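Local coordinates for protein sulfotransferase (Mus musculus, PDB 5X2B) that probably transfers a sulfuryl group to acceptor molecules, as cytosolic sulfotransferases do, and binds the nucleotide adenosine-3'-5'-diphosphate, at residues 20-23 and 24-27; 46-49 and 50-54; 93-96 and 97-101. One frame throughout, in Å; residues are numbered along the deposited sequence. Where two conformers were deposited one is given.

The three contacts follow one another along the chain, and each is local to one continuous stretch. Contact 1 lies where helix 19-23 runs out, contact 2 on helix 45-53, and contact 3 where a loop enters helix 97-102. Contacts 1 and 3 are neighbours, with centres 11 Å apart, and they touch: OD1 of D26 lies 2.5 Å from N of V97, a probable hydrogen bond. Together they join the end of helix 19-23 to the start of helix 97-102. Contact 2 stands apart, its centre 26 Å from that of contact 1 and 23 Å from that of contact 3. It alone of the three holds residues of the nucleotide pocket.

Contact 1 (20-23 and 24-27); sequences ELLG and SLDS
S24 folds back onto the helix it follows. Its hydroxyl OG donates a hydrogen bond to the carbonyl O of E20, four residues earlier, at 3.1 Å. The donor is tilted 34° from the plane of that carbonyl. The torsion explains the reach: OG is anti to the carbonyl carbon of S24 and beside its backbone N (chi1 -75°), which turns it toward the helix end. CB of S24 sits between the carbonyl oxygens of E20 and L21, 3.4 Å from each. The backbone joins in one residue further on, where N of S24 donates to O of L21 at 3.3 Å. That donor sits well above the carbonyl plane, so the bond does not use a lone pair. Without the hydroxyl, as in an alanine, this position would probably leave the E20 carbonyl lacking this bond and the turn held by the S24 N to L21 O bond.

L25 supplies the apolar half of the contact. Its two methyls reach back to different leucines. CD1 meets CD1 of L21 at 4.2 Å, and these two side chains cross at about a right angle. CD2 approaches CD2 of L22 at 4.3 Å and lies 3.6 Å from O of L22. L21, L22 and L25 are all buried.

Further out, F74 of helix 72-78 packs on both L21 and L25, and K73 of that helix also touches L21. Y8 lies against L22, and I71 touches E20 and S24. N of L21 is bonded to OG of S18, near the start of the helix. The arrangement is a helix C-terminal end: a serine hydroxyl takes a carbonyl of the last turn as the chain leaves helix 19-23 and passes into the short 3-10 segment 25-27.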
loop_
_atom_site.group_PDB
_atom_site.type_symbol
_atom_site.label_atom_id
_atom_site.label_comp_id
_atom_site.label_asym_id
_atom_site.label_seq_id
_atom_site.Cartn_x
_atom_site.Cartn_y
_atom_site.Cartn_z
ATOM N N GLU A 20 -20.546 -6.155 3.013
ATOM C CA GLU A 20 -20.704 -7.207 4.014
ATOM C C GLU A 20 -19.403 -7.254 4.695
ATOM O O GLU A 20 -19.306 -7.170 5.904
ATOM C CB GLU A 20 -20.934 -8.575 3.379
ATOM C CG GLU A 20 -22.199 -8.643 2.587
ATOM C CD GLU A 20 -22.374 -7.433 1.680
ATOM O OE1 GLU A 20 -21.706 -7.356 0.625
ATOM O OE2 GLU A 20 -23.162 -6.532 2.045
ATOM N N LEU A 21 -18.387 -7.355 3.862
ATOM C CA LEU A 21 -17.072 -7.642 4.338
ATOM C C LEU A 21 -16.692 -6.594 5.358
ATOM O O LEU A 21 -16.086 -6.883 6.376
ATOM C CB LEU A 21 -16.112 -7.640 3.187
ATOM C CG LEU A 21 -14.759 -8.157 3.632
ATOM C CD1 LEU A 21 -14.848 -8.977 4.890
ATOM C CD2 LEU A 21 -14.159 -8.982 2.528
ATOM N N LEU A 22 -17.159 -5.385 5.117
ATOM C CA LEU A 22 -16.582 -4.217 5.736
ATOM C C LEU A 22 -17.245 -3.860 7.044
ATOM O O LEU A 22 -16.654 -3.172 7.877
ATOM C CB LEU A 22 -16.695 -3.033 4.781
ATOM C CG LEU A 22 -16.081 -3.169 3.383
ATOM C CD1 LEU A 22 -16.738 -2.225 2.432
ATOM C CD2 LEU A 22 -14.572 -2.886 3.417
ATOM N N GLY A 23 -18.483 -4.284 7.220
ATOM C CA GLY A 23 -19.144 -4.072 8.489
ATOM C C GLY A 23 -18.670 -5.120 9.460
ATOM O O GLY A 23 -18.874 -4.996 10.639
ATOM N N SER A 24 -17.998 -6.138 8.936
ATOM C CA SER A 24 -17.736 -7.379 9.650
ATOM C C SER A 24 -16.288 -7.490 10.109
ATOM O O SER A 24 -15.875 -8.476 10.723
ATOM C CB SER A 24 -18.024 -8.534 8.704
ATOM O OG SER A 24 -19.414 -8.696 8.556
ATOM N N LEU A 25 -15.513 -6.471 9.798
ATOM C CA LEU A 25 -14.065 -6.573 9.882
ATOM C C LEU A 25 -13.595 -6.999 11.271
ATOM O O LEU A 25 -12.677 -7.773 11.421
ATOM C CB LEU A 25 -13.447 -5.215 9.506
ATOM C CG LEU A 25 -12.707 -5.016 8.164
ATOM C CD1 LEU A 25 -12.784 -6.207 7.212
ATOM C CD2 LEU A 25 -13.153 -3.751 7.434
ATOM N N ASP A 26 -14.172 -6.436 12.302
ATOM C CA ASP A 26 -13.610 -6.663 13.596
ATOM C C ASP A 26 -13.954 -8.058 14.042
ATOM O O ASP A 26 -13.515 -8.535 15.090
ATOM C CB ASP A 26 -14.197 -5.683 14.554
ATOM C CG ASP A 26 -13.343 -4.542 14.741
ATOM O OD1 ASP A 26 -12.188 -4.608 14.282
ATOM O OD2 ASP A 26 -13.833 -3.594 15.366
ATOM N N SER A 27 -14.768 -8.728 13.253
ATOM C CA SER A 27 -14.978 -10.135 13.515
ATOM C C SER A 27 -13.765 -10.890 13.008
ATOM O O SER A 27 -13.797 -12.115 12.922
ATOM C CB SER A 27 -16.211 -10.663 12.808
ATOM O OG SER A 27 -15.941 -10.813 11.432
#

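Contact 2 (46-49 and 50-54); sequences HWLA and EVIER. With A3P (adenosine-3'-5'-diphosphate), chain M.
W47 packs its indole against V51 within the helix and turns one face to the adenine of the bound nucleotide. CD1 of W47 touches CG2 of V51 at 3.9 Å. On the adenine side, N1 of A3P lies 3.0 Å above the indole plane and is displaced toward the rim. The six-membered ring faces N1 and C2, with CZ2 3.1 Å from N1. NE1 and CD1 lie nearer the amino nitrogen N6. The other apolar pair is L48 with I52. They lie side by side and point the same way, CD1 to CD1 at 4.1 Å.

Two polar contacts from H46 meet one phosphate oxygen, O6P of A3P. N of H46 donates to it at 3.1 Å in a nearly straight bond of 168°. ND1 of H46 also donates to O6P, modelled at 2.5 Å, too short for its exact length to be trusted. The oxygen lies at the edge of the imidazole, near its plane. Chi1 of H46 (-60°) sets the ring beside the backbone N, and chi2 (90°) presents ND1 to the oxygen. K42 NZ and S43 N are also hydrogen-bonded to the nucleotide, consistent with the phosphate-binding loop after the first sheet strand of a P-loop-like sulfotransferase fold.

Backbone bonds of the i to i+4 kind hold the helix spacing. N of I52 donates to O of L48 at 2.9 Å, nearly in line with the carbonyl. N of E53 bonds O of A49 at 3.3 Å.

Helix 45-53 follows strand 35-38, the middle strand of the five-stranded parallel sheet. A49 and E53 touch L62 of strand 60-62 at the sheet's margin. M177 and K178 of helix 174-179 pack on W47, whose ring also meets Y174 edge-to-face. R54 rests on helix 198-208.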
loop_
_atom_site.group_PDB
_atom_site.type_symbol
_atom_site.label_atom_id
_atom_site.label_comp_id
_atom_site.label_asym_id
_atom_site.label_seq_id
_atom_site.Cartn_x
_atom_site.Cartn_y
_atom_site.Cartn_z
ATOM N N HIS A 46 2.684 -3.794 -4.100
ATOM C CA HIS A 46 3.205 -4.955 -4.785
ATOM C C HIS A 46 4.656 -4.974 -4.519
ATOM O O HIS A 46 5.173 -5.891 -3.919
ATOM C CB HIS A 46 2.984 -4.812 -6.272
ATOM C CG HIS A 46 1.549 -4.674 -6.635
ATOM N ND1 HIS A 46 0.903 -3.459 -6.719
ATOM C CD2 HIS A 46 0.604 -5.619 -6.893
ATOM C CE1 HIS A 46 -0.363 -3.657 -7.040
ATOM N NE2 HIS A 46 -0.565 -4.956 -7.154
ATOM N N TRP A 47 5.323 -3.927 -4.957
ATOM C CA TRP A 47 6.713 -3.852 -4.673
ATOM C C TRP A 47 6.885 -4.609 -3.342
ATOM O O TRP A 47 7.427 -5.703 -3.295
ATOM C CB TRP A 47 7.144 -2.417 -4.575
ATOM C CG TRP A 47 8.555 -2.320 -4.887
ATOM C CD1 TRP A 47 9.363 -3.356 -5.114
ATOM C CD2 TRP A 47 9.354 -1.137 -5.021
ATOM N NE1 TRP A 47 10.628 -2.926 -5.341
ATOM C CE2 TRP A 47 10.654 -1.556 -5.309
ATOM C CE3 TRP A 47 9.103 0.233 -4.903
ATOM C CZ2 TRP A 47 11.714 -0.667 -5.504
ATOM C CZ3 TRP A 47 10.137 1.112 -5.088
ATOM C CH2 TRP A 47 11.438 0.660 -5.381
ATOM N N LEU A 48 6.332 -4.081 -2.269
ATOM C CA LEU A 48 6.495 -4.708 -0.979
ATOM C C LEU A 48 6.094 -6.166 -1.004
ATOM O O LEU A 48 6.810 -7.055 -0.605
ATOM C CB LEU A 48 5.597 -4.010 0.006
ATOM C CG LEU A 48 5.573 -4.597 1.401
ATOM C CD1 LEU A 48 6.991 -4.872 1.777
ATOM C CD2 LEU A 48 4.931 -3.611 2.388
ATOM N N ALA A 49 4.906 -6.430 -1.452
ATOM C CA ALA A 49 4.466 -7.786 -1.355
ATOM C C ALA A 49 5.310 -8.670 -2.232
ATOM O O ALA A 49 5.470 -9.839 -1.955
ATOM C CB ALA A 49 3.080 -7.890 -1.753
ATOM N N GLU A 50 5.833 -8.151 -3.310
ATOM C CA GLU A 50 6.538 -9.032 -4.204
ATOM C C GLU A 50 7.811 -9.382 -3.500
ATOM O O GLU A 50 8.361 -10.478 -3.625
ATOM C CB GLU A 50 6.859 -8.333 -5.506
ATOM C CG GLU A 50 7.383 -9.248 -6.597
ATOM C CD GLU A 50 6.293 -10.064 -7.292
ATOM O OE1 GLU A 50 6.529 -10.508 -8.444
ATOM O OE2 GLU A 50 5.213 -10.274 -6.693
ATOM N N VAL A 51 8.281 -8.404 -2.760
ATOM C CA VAL A 51 9.524 -8.516 -2.045
ATOM C C VAL A 51 9.414 -9.579 -0.948
ATOM O O VAL A 51 10.349 -10.367 -0.665
ATOM C CB VAL A 51 9.830 -7.172 -1.381
ATOM C CG1 VAL A 51 11.003 -7.315 -0.440
ATOM C CG2 VAL A 51 10.086 -6.127 -2.426
ATOM N N ILE A 52 8.281 -9.567 -0.280
ATOM C CA ILE A 52 8.068 -10.560 0.725
ATOM C C ILE A 52 8.184 -11.951 0.091
ATOM O O ILE A 52 9.081 -12.700 0.439
ATOM C CB ILE A 52 6.708 -10.368 1.363
ATOM C CG1 ILE A 52 6.634 -8.975 1.971
ATOM C CG2 ILE A 52 6.495 -11.412 2.392
ATOM C CD1 ILE A 52 7.733 -8.700 2.916
ATOM N N GLU A 53 7.321 -12.284 -0.872
ATOM C CA GLU A 53 7.312 -13.623 -1.504
ATOM C C GLU A 53 8.706 -14.097 -1.923
ATOM O O GLU A 53 8.977 -15.293 -1.947
ATOM C CB GLU A 53 6.444 -13.586 -2.743
ATOM C CG GLU A 53 5.025 -13.150 -2.470
ATOM C CD GLU A 53 3.981 -13.770 -3.430
ATOM O OE1 GLU A 53 3.615 -14.944 -3.207
ATOM O OE2 GLU A 53 3.507 -13.097 -4.388
ATOM N N ARG A 54 9.583 -13.159 -2.266
ATOM C CA ARG A 54 10.919 -13.518 -2.713
ATOM C C ARG A 54 11.839 -13.886 -1.586
ATOM O O ARG A 54 12.927 -14.377 -1.822
ATOM C CB ARG A 54 11.555 -12.367 -3.464
ATOM C CG ARG A 54 10.924 -12.078 -4.760
ATOM C CD ARG A 54 10.749 -13.342 -5.494
ATOM N NE ARG A 54 10.507 -13.069 -6.896
ATOM C CZ ARG A 54 10.921 -13.834 -7.900
ATOM N NH1 ARG A 54 11.602 -14.940 -7.673
ATOM N NH2 ARG A 54 10.636 -13.485 -9.141
HETATM P P1 A3P M . 4.100 4.758 -10.861
HETATM O O1P A3P M . 4.838 4.015 -11.950
HETATM O O2P A3P M . 2.672 5.180 -11.299
HETATM O O3P A3P M . 4.827 6.071 -10.570
HETATM P P2 A3P M . 1.021 -0.069 -5.896
HETATM O O4P A3P M . -0.159 -0.257 -6.686
HETATM O O5P A3P M . 0.605 0.355 -4.515
HETATM O O6P A3P M . 1.834 -1.366 -5.740
HETATM O "O5'" A3P M . 1.873 1.160 -6.563
HETATM C "C5'" A3P M . 2.162 1.374 -7.932
HETATM C "C4'" A3P M . 3.394 2.116 -8.191
HETATM O "O4'" A3P M . 4.458 1.274 -7.861
HETATM C "C3'" A3P M . 3.615 2.497 -9.610
HETATM O "O3'" A3P M . 4.060 3.843 -9.639
HETATM C "C2'" A3P M . 4.625 1.591 -10.071
HETATM O "O2'" A3P M . 5.301 2.251 -11.139
HETATM C "C1'" A3P M . 5.442 1.347 -8.861
HETATM N N9 A3P M . 6.313 0.121 -8.785
HETATM C C8 A3P M . 5.894 -1.164 -8.857
HETATM N N7 A3P M . 6.941 -1.998 -8.745
HETATM C C5 A3P M . 8.044 -1.261 -8.576
HETATM C C6 A3P M . 9.396 -1.558 -8.409
HETATM N N6 A3P M . 9.867 -2.909 -8.406
HETATM N N1 A3P M . 10.275 -0.572 -8.249
HETATM C C2 A3P M . 9.862 0.698 -8.258
HETATM N N3 A3P M . 8.581 1.012 -8.434
HETATM C C4 A3P M . 7.648 0.079 -8.594
#

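Contact 3 (93-96 and 97-101); sequences EMLP and VTVKQ
P96 lays its ring beside V99, the two side chains pointing the same way, with CB of P96 3.8 Å from CG2 of V99. The other branch of V99 belongs to L95: CG1 meets CD2 of L95 at 4.1 Å, and these side chains cross at about a right angle. V99 can serve both because CG1 is anti to the backbone N (chi1 175°) and CG2 anti to the carbonyl carbon.

P96 stands at the N-cap of helix 97-102. Its carbonyl O opens the helix, accepting N of V99 at 2.7 Å from above the carbonyl plane. N of K100 reaches the same oxygen at 3.3 Å, a weak bond. D26, from the loop after helix 19-23, meets the first N-H of the helix.

K100 turns back over the loop, its chain extended beyond CG. The exact place of its CE is doubtful, because that atom is modelled too close to O of L95. NZ makes a weak bond to O of E93 at 3.3 Å, but its stronger partner is Y92, through the carbonyl O and a cation-pi contact with the ring. F28 packs on both P96 and V99.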
loop_
_atom_site.group_PDB
_atom_site.type_symbol
_atom_site.label_atom_id
_atom_site.label_comp_id
_atom_site.label_asym_id
_atom_site.label_seq_id
_atom_site.Cartn_x
_atom_site.Cartn_y
_atom_site.Cartn_z
ATOM N N GLU A 93 -8.258 2.860 11.928
ATOM C CA GLU A 93 -9.537 2.670 12.609
ATOM C C GLU A 93 -10.247 1.428 12.165
ATOM O O GLU A 93 -10.894 0.740 12.948
ATOM C CB GLU A 93 -10.450 3.828 12.278
ATOM C CG GLU A 93 -11.902 3.482 12.431
ATOM C CD GLU A 93 -12.291 3.425 13.867
ATOM O OE1 GLU A 93 -12.544 4.521 14.414
ATOM O OE2 GLU A 93 -12.325 2.320 14.460
ATOM N N MET A 94 -10.148 1.154 10.877
ATOM C CA MET A 94 -10.894 0.063 10.313
ATOM C C MET A 94 -10.115 -1.186 10.325
ATOM O O MET A 94 -10.639 -2.243 10.166
ATOM C CB MET A 94 -11.301 0.420 8.912
ATOM C CG MET A 94 -12.398 1.451 8.962
ATOM S SD MET A 94 -12.998 1.926 7.338
ATOM C CE MET A 94 -11.414 2.321 6.605
ATOM N N LEU A 95 -8.835 -1.060 10.514
ATOM C CA LEU A 95 -8.080 -2.218 10.850
ATOM C C LEU A 95 -8.777 -2.911 12.047
ATOM O O LEU A 95 -9.112 -2.257 13.039
ATOM C CB LEU A 95 -6.688 -1.775 11.224
ATOM C CG LEU A 95 -5.715 -2.941 11.308
ATOM C CD1 LEU A 95 -5.240 -3.356 9.960
ATOM C CD2 LEU A 95 -4.550 -2.564 12.093
ATOM N N PRO A 96 -9.007 -4.236 11.952
ATOM C CA PRO A 96 -9.680 -5.101 12.913
ATOM C C PRO A 96 -9.091 -5.012 14.270
ATOM O O PRO A 96 -7.901 -5.186 14.414
ATOM C CB PRO A 96 -9.402 -6.485 12.374
ATOM C CG PRO A 96 -9.351 -6.283 10.944
ATOM C CD PRO A 96 -8.719 -4.976 10.720
ATOM N N VAL A 97 -9.927 -4.781 15.261
ATOM C CA VAL A 97 -9.431 -4.556 16.583
ATOM C C VAL A 97 -8.531 -5.661 16.953
ATOM O O VAL A 97 -7.514 -5.483 17.569
ATOM C CB VAL A 97 -10.515 -4.650 17.573
ATOM C CG1 VAL A 97 -11.150 -5.998 17.498
ATOM C CG2 VAL A 97 -9.916 -4.433 18.939
ATOM N N THR A 98 -8.924 -6.838 16.549
ATOM C CA THR A 98 -8.279 -8.013 17.014
ATOM C C THR A 98 -6.830 -7.989 16.566
ATOM O O THR A 98 -5.957 -8.559 17.186
ATOM C CB THR A 98 -9.010 -9.194 16.444
ATOM O OG1 THR A 98 -9.650 -9.918 17.511
ATOM C CG2 THR A 98 -8.082 -10.074 15.706
ATOM N N VAL A 99 -6.563 -7.304 15.470
ATOM C CA VAL A 99 -5.189 -7.185 15.009
ATOM C C VAL A 99 -4.483 -6.236 15.951
ATOM O O VAL A 99 -3.284 -6.355 16.233
ATOM C CB VAL A 99 -5.089 -6.609 13.558
ATOM C CG1 VAL A 99 -3.648 -6.392 13.151
ATOM C CG2 VAL A 99 -5.707 -7.533 12.586
ATOM N N LYS A 100 -5.235 -5.259 16.439
ATOM C CA LYS A 100 -4.621 -4.310 17.331
ATOM C C LYS A 100 -4.254 -5.071 18.599
ATOM O O LYS A 100 -3.153 -4.921 19.122
ATOM C CB LYS A 100 -5.542 -3.112 17.539
ATOM C CG LYS A 100 -5.734 -2.372 16.233
ATOM C CD LYS A 100 -6.800 -1.331 16.283
ATOM C CE LYS A 100 -7.287 -1.042 14.878
ATOM N NZ LYS A 100 -8.444 -0.100 14.940
ATOM N N GLN A 101 -5.159 -5.957 19.018
ATOM C CA GLN A 101 -5.066 -6.683 20.291
ATOM C C GLN A 101 -3.905 -7.631 20.284
ATOM O O GLN A 101 -3.199 -7.760 21.259
ATOM C CB GLN A 101 -6.362 -7.444 20.579
ATOM C CG GLN A 101 -7.644 -6.726 20.101
ATOM C CD GLN A 101 -8.957 -7.244 20.737
ATOM O OE1 GLN A 101 -9.370 -8.381 20.549
ATOM N NE2 GLN A 101 -9.617 -6.370 21.477
#